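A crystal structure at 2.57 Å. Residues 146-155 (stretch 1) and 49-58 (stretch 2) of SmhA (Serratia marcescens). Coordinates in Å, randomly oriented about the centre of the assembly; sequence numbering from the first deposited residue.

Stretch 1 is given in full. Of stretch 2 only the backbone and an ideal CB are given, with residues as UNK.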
ATOM      1  N   ASN A 146     -21.096  -8.731  -2.073  1.00 79.12           N
ATOM      2  CA  ASN A 146     -21.981  -9.835  -2.526  1.00 79.25           C
ATOM      3  C   ASN A 146     -21.622 -11.123  -1.783  1.00 78.95           C
ATOM      4  O   ASN A 146     -22.535 -11.906  -1.476  1.00 79.75           O
ATOM      5  CB  ASN A 146     -21.906 -10.058  -4.037  1.00 78.88           C
ATOM      6  CG  ASN A 146     -22.606  -8.979  -4.831  1.00 78.61           C
ATOM      7  OD1 ASN A 146     -23.507  -8.305  -4.335  1.00 78.67           O
ATOM      8  ND2 ASN A 146     -22.210  -8.831  -6.081  1.00 78.51           N
ATOM      9  N   PHE A 147     -20.342 -11.351  -1.515  1.00 77.03           N
ATOM     10  CA  PHE A 147     -19.906 -12.587  -0.829  1.00 77.36           C
ATOM     11  C   PHE A 147     -20.319 -12.475   0.642  1.00 77.95           C
ATOM     12  O   PHE A 147     -20.687 -13.519   1.210  1.00 80.68           O
ATOM     13  CB  PHE A 147     -18.415 -12.873  -1.041  1.00 75.72           C
ATOM     14  CG  PHE A 147     -18.000 -14.247  -0.566  1.00 74.15           C
ATOM     15  CD1 PHE A 147     -18.409 -15.379  -1.251  1.00 74.21           C
ATOM     16  CD2 PHE A 147     -17.254 -14.411   0.592  1.00 72.05           C
ATOM     17  CE1 PHE A 147     -18.056 -16.641  -0.803  1.00 73.76           C
ATOM     18  CE2 PHE A 147     -16.894 -15.675   1.036  1.00 71.90           C
ATOM     19  CZ  PHE A 147     -17.300 -16.789   0.341  1.00 72.87           C
ATOM     20  N   LEU A 148     -20.297 -11.270   1.233  1.00 77.17           N
ATOM     21  CA  LEU A 148     -20.740 -11.053   2.644  1.00 76.54           C
ATOM     22  C   LEU A 148     -22.230 -11.393   2.777  1.00 77.27           C
ATOM     23  O   LEU A 148     -22.562 -12.101   3.720  1.00 77.56           O
ATOM     24  CB  LEU A 148     -20.444  -9.622   3.097  1.00 75.21           C
ATOM     25  CG  LEU A 148     -19.028  -9.396   3.618  1.00 74.23           C
ATOM     26  CD1 LEU A 148     -18.735  -7.904   3.756  1.00 74.18           C
ATOM     27  CD2 LEU A 148     -18.824 -10.117   4.946  1.00 74.01           C
ATOM     28  N   ASN A 149     -23.074 -10.940   1.847  1.00 78.20           N
ATOM     29  CA  ASN A 149     -24.529 -11.245   1.832  1.00 81.53           C
ATOM     30  C   ASN A 149     -24.739 -12.767   1.741  1.00 82.88           C
ATOM     31  O   ASN A 149     -25.808 -13.242   2.188  1.00 84.45           O
ATOM     32  CB  ASN A 149     -25.267 -10.547   0.688  1.00 83.67           C
ATOM     33  CG  ASN A 149     -25.213  -9.037   0.759  1.00 84.56           C
ATOM     34  OD1 ASN A 149     -25.017  -8.460   1.824  1.00 86.70           O
ATOM     35  ND2 ASN A 149     -25.390  -8.378  -0.373  1.00 85.64           N
ATOM     36  N   VAL A 150     -23.768 -13.498   1.176  1.00 81.70           N
ATOM     37  CA  VAL A 150     -23.814 -14.984   1.026  1.00 82.30           C
ATOM     38  C   VAL A 150     -23.504 -15.625   2.386  1.00 83.17           C
ATOM     39  O   VAL A 150     -24.235 -16.566   2.777  1.00 85.04           O
ATOM     40  CB  VAL A 150     -22.876 -15.487  -0.090  1.00 80.30           C
ATOM     41  CG1 VAL A 150     -22.696 -17.000  -0.063  1.00 80.86           C
ATOM     42  CG2 VAL A 150     -23.342 -15.028  -1.461  1.00 81.11           C
ATOM     43  N   ILE A 151     -22.463 -15.150   3.077  1.00 83.02           N
ATOM     44  CA  ILE A 151     -22.069 -15.659   4.425  1.00 83.89           C
ATOM     45  C   ILE A 151     -23.208 -15.364   5.403  1.00 85.25           C
ATOM     46  O   ILE A 151     -23.530 -16.240   6.235  1.00 85.75           O
ATOM     47  CB  ILE A 151     -20.743 -15.032   4.913  1.00 82.23           C
ATOM     48  CG1 ILE A 151     -19.561 -15.514   4.071  1.00 81.09           C
ATOM     49  CG2 ILE A 151     -20.516 -15.304   6.396  1.00 82.50           C
ATOM     50  CD1 ILE A 151     -18.206 -15.050   4.557  1.00 79.37           C
ATOM     51  N   ASP A 152     -23.788 -14.169   5.296  1.00 86.55           N
ATOM     52  CA  ASP A 152     -24.817 -13.674   6.236  1.00 88.42           C
ATOM     53  C   ASP A 152     -26.094 -14.505   6.135  1.00 89.55           C
ATOM     54  O   ASP A 152     -26.586 -14.933   7.192  1.00 89.97           O
ATOM     55  CB  ASP A 152     -25.094 -12.183   6.076  1.00 88.86           C
ATOM     56  CG  ASP A 152     -25.267 -11.623   7.476  1.00 91.26           C
ATOM     57  OD1 ASP A 152     -24.233 -11.659   8.212  1.00 90.06           O
ATOM     58  OD2 ASP A 152     -26.437 -11.264   7.869  1.00 94.16           O
ATOM     59  N   ALA A 153     -26.592 -14.745   4.920  1.00 89.65           N
ATOM     60  CA  ALA A 153     -27.795 -15.574   4.653  1.00 91.17           C
ATOM     61  C   ALA A 153     -27.640 -16.944   5.325  1.00 90.25           C
ATOM     62  O   ALA A 153     -28.605 -17.420   5.920  1.00 90.71           O
ATOM     63  CB  ALA A 153     -28.012 -15.708   3.165  1.00 92.10           C
ATOM     64  N   ILE A 154     -26.444 -17.531   5.255  1.00 89.30           N
ATOM     65  CA  ILE A 154     -26.113 -18.855   5.864  1.00 90.55           C
ATOM     66  C   ILE A 154     -26.169 -18.731   7.391  1.00 90.48           C
ATOM     67  O   ILE A 154     -26.850 -19.586   8.020  1.00 92.29           O
ATOM     68  CB  ILE A 154     -24.737 -19.358   5.376  1.00 89.44           C
ATOM     69  CG1 ILE A 154     -24.750 -19.611   3.867  1.00 91.43           C
ATOM     70  CG2 ILE A 154     -24.257 -20.577   6.158  1.00 88.53           C
ATOM     71  CD1 ILE A 154     -23.381 -19.817   3.276  1.00 91.36           C
ATOM     72  N   GLU A 155     -25.497 -17.713   7.958  1.00 88.03           N
ATOM     73  CA  GLU A 155     -25.391 -17.495   9.428  1.00 87.17           C
ATOM     74  C   GLU A 155     -26.772 -17.217  10.039  1.00 89.31           C
ATOM     75  O   GLU A 155     -27.018 -17.772  11.116  1.00 90.94           O
ATOM     76  CB  GLU A 155     -24.401 -16.376   9.753  1.00 84.62           C
ATOM     77  CG  GLU A 155     -22.945 -16.798   9.671  1.00 82.75           C
ATOM     78  CD  GLU A 155     -21.930 -15.694   9.993  1.00 81.12           C
ATOM     79  OE1 GLU A 155     -22.348 -14.523  10.178  1.00 80.92           O
ATOM     80  OE2 GLU A 155     -20.712 -15.997  10.084  1.00 78.89           O
ATOM     81  N   UNK A  49     -23.819 -26.066  -4.216  1.00101.93           N
ATOM     82  CA  UNK A  49     -24.231 -24.660  -4.430  1.00 99.95           C
ATOM     83  C   UNK A  49     -23.287 -23.641  -3.799  1.00 96.32           C
ATOM     84  O   UNK A  49     -23.016 -22.619  -4.461  1.00 94.13           O
ATOM     85  CB  UNK A  49     -25.637 -24.443  -3.868  1.00 99.95           C
ATOM     86  N   UNK A  50     -22.835 -23.887  -2.560  1.00 93.40           N
ATOM     87  CA  UNK A  50     -21.937 -22.984  -1.785  1.00 89.29           C
ATOM     88  C   UNK A  50     -20.479 -23.226  -2.200  1.00 87.09           C
ATOM     89  O   UNK A  50     -19.713 -22.251  -2.234  1.00 85.10           O
ATOM     90  CB  UNK A  50     -22.100 -23.208  -0.280  1.00 89.29           C
ATOM     91  N   UNK A  51     -20.097 -24.470  -2.492  1.00 88.06           N
ATOM     92  CA  UNK A  51     -18.729 -24.818  -2.954  1.00 87.54           C
ATOM     93  C   UNK A  51     -18.395 -23.950  -4.177  1.00 87.91           C
ATOM     94  O   UNK A  51     -17.305 -23.340  -4.167  1.00 86.37           O
ATOM     95  CB  UNK A  51     -18.619 -26.304  -3.300  1.00 87.54           C
ATOM     96  N   UNK A  52     -19.302 -23.846  -5.160  1.00 89.22           N
ATOM     97  CA  UNK A  52     -19.064 -23.061  -6.415  1.00 88.78           C
ATOM     98  C   UNK A  52     -18.932 -21.558  -6.103  1.00 86.46           C
ATOM     99  O   UNK A  52     -18.171 -20.904  -6.833  1.00 84.74           O
ATOM    100  CB  UNK A  52     -20.204 -23.281  -7.411  1.00 88.78           C
ATOM    101  N   UNK A  53     -19.609 -21.036  -5.071  1.00 85.91           N
ATOM    102  CA  UNK A  53     -19.596 -19.586  -4.724  1.00 84.89           C
ATOM    103  C   UNK A  53     -18.248 -19.229  -4.089  1.00 82.29           C
ATOM    104  O   UNK A  53     -17.739 -18.119  -4.405  1.00 80.94           O
ATOM    105  CB  UNK A  53     -20.739 -19.236  -3.769  1.00 84.89           C
ATOM    106  N   UNK A  54     -17.688 -20.128  -3.267  1.00 80.82           N
ATOM    107  CA  UNK A  54     -16.355 -19.954  -2.615  1.00 79.68           C
ATOM    108  C   UNK A  54     -15.258 -20.038  -3.687  1.00 80.22           C
ATOM    109  O   UNK A  54     -14.485 -19.069  -3.805  1.00 80.56           O
ATOM    110  CB  UNK A  54     -16.124 -21.013  -1.535  1.00 79.68           C
ATOM    111  N   UNK A  55     -15.179 -21.147  -4.434  1.00 81.07           N
ATOM    112  CA  UNK A  55     -14.174 -21.358  -5.515  1.00 80.94           C
ATOM    113  C   UNK A  55     -14.185 -20.169  -6.487  1.00 80.97           C
ATOM    114  O   UNK A  55     -13.093 -19.753  -6.894  1.00 81.12           O
ATOM    115  CB  UNK A  55     -14.457 -22.656  -6.274  1.00 80.94           C
ATOM    116  N   UNK A  56     -15.366 -19.650  -6.852  1.00 81.30           N
ATOM    117  CA  UNK A  56     -15.548 -18.511  -7.788  1.00 80.70           C
ATOM    118  C   UNK A  56     -14.979 -17.237  -7.167  1.00 78.96           C
ATOM    119  O   UNK A  56     -14.301 -16.497  -7.889  1.00 77.86           O
ATOM    120  CB  UNK A  56     -17.025 -18.314  -8.133  1.00 80.70           C
ATOM    121  N   UNK A  57     -15.268 -16.991  -5.887  1.00 78.19           N
ATOM    122  CA  UNK A  57     -14.800 -15.792  -5.153  1.00 77.34           C
ATOM    123  C   UNK A  57     -13.287 -15.881  -4.958  1.00 76.99           C
ATOM    124  O   UNK A  57     -12.589 -14.885  -5.218  1.00 75.51           O
ATOM    125  CB  UNK A  57     -15.505 -15.661  -3.801  1.00 77.34           C
ATOM    126  N   UNK A  58     -12.790 -17.038  -4.527  1.00 78.58           N
ATOM    127  CA  UNK A  58     -11.345 -17.252  -4.272  1.00 79.66           C
ATOM    128  C   UNK A  58     -10.582 -17.015  -5.582  1.00 80.26           C
ATOM    129  O   UNK A  58      -9.506 -16.367  -5.536  1.00 81.28           O
ATOM    130  CB  UNK A  58     -11.076 -18.660  -3.736  1.00 79.66           C
TER

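Stretch 2 is helical throughout and runs nearly antiparallel to the helix of stretch 1, at 151° between N-to-C directions, with the axes 11.5 Å apart at their closest. That gap must be filled by side chains, and stretch 1 offers Phe147, Val150 and Ile154, one helical face without charge.

Position 49 has helical angles (-62/-43), and an ideal CB would find nothing of stretch 1 within 5.5 Å. Almost any residue would fit; the deposited one is Gly49.

At position 50 CA-to-CB points sideways, and the ideal CB lies 5.1 Å from Ile154 CD1. A short side chain would leave that space unfilled, whereas a branched or long apolar one could bend into it; leucine, isoleucine or methionine would suit. The residue is Leu50. With chi1 t and chi2 p, its end comes nearer than its CB: Leu50 CD1 lies 3.6 Å from Ile154 CD1 and 4.2 Å from Val150 CG1, joining two residues one helical turn apart.

Positions 51 and 52 are out of reach, and stretch 1 sets no requirement; they are Thr51 and Val52.

Position 53 points toward stretch 1, its ideal CB 4.8 Å from both Val150 CG1 and Phe147 CE1. Apolar groups here favour aliphatic carbon, from a valine or leucine or from the stem of a longer polar chain. Lys53 takes the latter course: its CE lies 3.9 Å from Val150 CG2, and no acceptor of stretch 1 bonds its amine.

Position 54 is sideways, with the ideal CB 4.8 Å from Phe147 CZ. A medium apolar residue such as valine, leucine or isoleucine would border the ring. Ile54 does so at the ring edge, near its plane, with CG1 4.1 Å from Phe147 CZ.

Positions 55 and 56 are out of reach and leave the choice free; they are Lys55, which touches a crystal neighbour, and Ala56.

Position 57 points toward stretch 1, its ideal CB 3.9 Å from Phe147 CD1. The CA of position 57 lies 7.4 Å from Phe147 CA, the nearest CA pair across the stretches. A flat ring can lie along another at this spacing; phenylalanine, tyrosine or perhaps leucine would serve. Tyr57, chi1 t, forms an offset stack with Phe147, centroids 4.1 Å apart and planes at 18°. Phe147 CB sits 3.6 Å from the Tyr57 ring centroid, almost on its normal, a CH-pi contact. The tyrosine hydroxyl is hydrogen-bonded elsewhere in the structure.

Position 58 is again out of reach; it is Gln58.

Stretch 2 49-58: GLTVKIKAYQ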
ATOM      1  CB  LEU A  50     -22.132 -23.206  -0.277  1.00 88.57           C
ATOM      2  CG  LEU A  50     -21.166 -22.445   0.637  1.00 87.20           C
ATOM      3  CD1 LEU A  50     -21.328 -20.930   0.475  1.00 86.30           C
ATOM      4  CD2 LEU A  50     -21.347 -22.841   2.095  1.00 87.10           C
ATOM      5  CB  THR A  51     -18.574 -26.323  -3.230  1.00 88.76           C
ATOM      6  OG1 THR A  51     -18.771 -27.052  -2.015  1.00 88.42           O
ATOM      7  CG2 THR A  51     -17.218 -26.688  -3.794  1.00 88.47           C
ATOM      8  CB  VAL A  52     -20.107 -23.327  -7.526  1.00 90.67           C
ATOM      9  CG1 VAL A  52     -20.006 -24.756  -8.054  1.00 92.92           C
ATOM     10  CG2 VAL A  52     -21.536 -22.986  -7.122  1.00 91.32           C
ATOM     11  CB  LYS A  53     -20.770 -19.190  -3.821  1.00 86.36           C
ATOM     12  CG  LYS A  53     -22.148 -19.606  -4.333  1.00 89.92           C
ATOM     13  CD  LYS A  53     -23.337 -18.750  -3.938  1.00 91.54           C
ATOM     14  CE  LYS A  53     -23.280 -17.367  -4.566  1.00 92.13           C
ATOM     15  NZ  LYS A  53     -24.626 -16.764  -4.732  1.00 94.71           N
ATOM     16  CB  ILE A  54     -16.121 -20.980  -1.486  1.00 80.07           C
ATOM     17  CG1 ILE A  54     -17.152 -20.843  -0.361  1.00 80.38           C
ATOM     18  CG2 ILE A  54     -14.701 -20.864  -0.939  1.00 78.31           C
ATOM     19  CD1 ILE A  54     -17.165 -22.001   0.618  1.00 80.50           C
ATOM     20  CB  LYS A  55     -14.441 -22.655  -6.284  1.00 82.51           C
ATOM     21  CG  LYS A  55     -14.045 -23.939  -5.565  1.00 82.73           C
ATOM     22  CD  LYS A  55     -14.377 -25.203  -6.345  1.00 85.38           C
ATOM     23  CE  LYS A  55     -14.004 -26.485  -5.621  1.00 85.78           C
ATOM     24  NZ  LYS A  55     -14.551 -27.682  -6.300  1.00 87.91           N
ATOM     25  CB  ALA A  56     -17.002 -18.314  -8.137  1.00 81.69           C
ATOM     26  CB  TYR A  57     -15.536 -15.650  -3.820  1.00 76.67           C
ATOM     27  CG  TYR A  57     -15.207 -14.424  -2.996  1.00 74.24           C
ATOM     28  CD1 TYR A  57     -15.346 -13.141  -3.511  1.00 73.94           C
ATOM     29  CD2 TYR A  57     -14.860 -14.542  -1.661  1.00 72.82           C
ATOM     30  CE1 TYR A  57     -15.098 -12.022  -2.736  1.00 72.91           C
ATOM     31  CE2 TYR A  57     -14.618 -13.432  -0.868  1.00 71.93           C
ATOM     32  CZ  TYR A  57     -14.738 -12.168  -1.405  1.00 71.54           C
ATOM     33  OH  TYR A  57     -14.503 -11.087  -0.608  1.00 69.87           O
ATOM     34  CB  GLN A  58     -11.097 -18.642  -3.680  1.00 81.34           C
ATOM     35  CG  GLN A  58      -9.708 -18.805  -3.089  1.00 81.72           C
ATOM     36  CD  GLN A  58      -9.583 -20.040  -2.234  1.00 83.88           C
ATOM     37  OE1 GLN A  58     -10.240 -21.060  -2.457  1.00 85.61           O
ATOM     38  NE2 GLN A  58      -8.691 -19.960  -1.259  1.00 84.93           N
TER
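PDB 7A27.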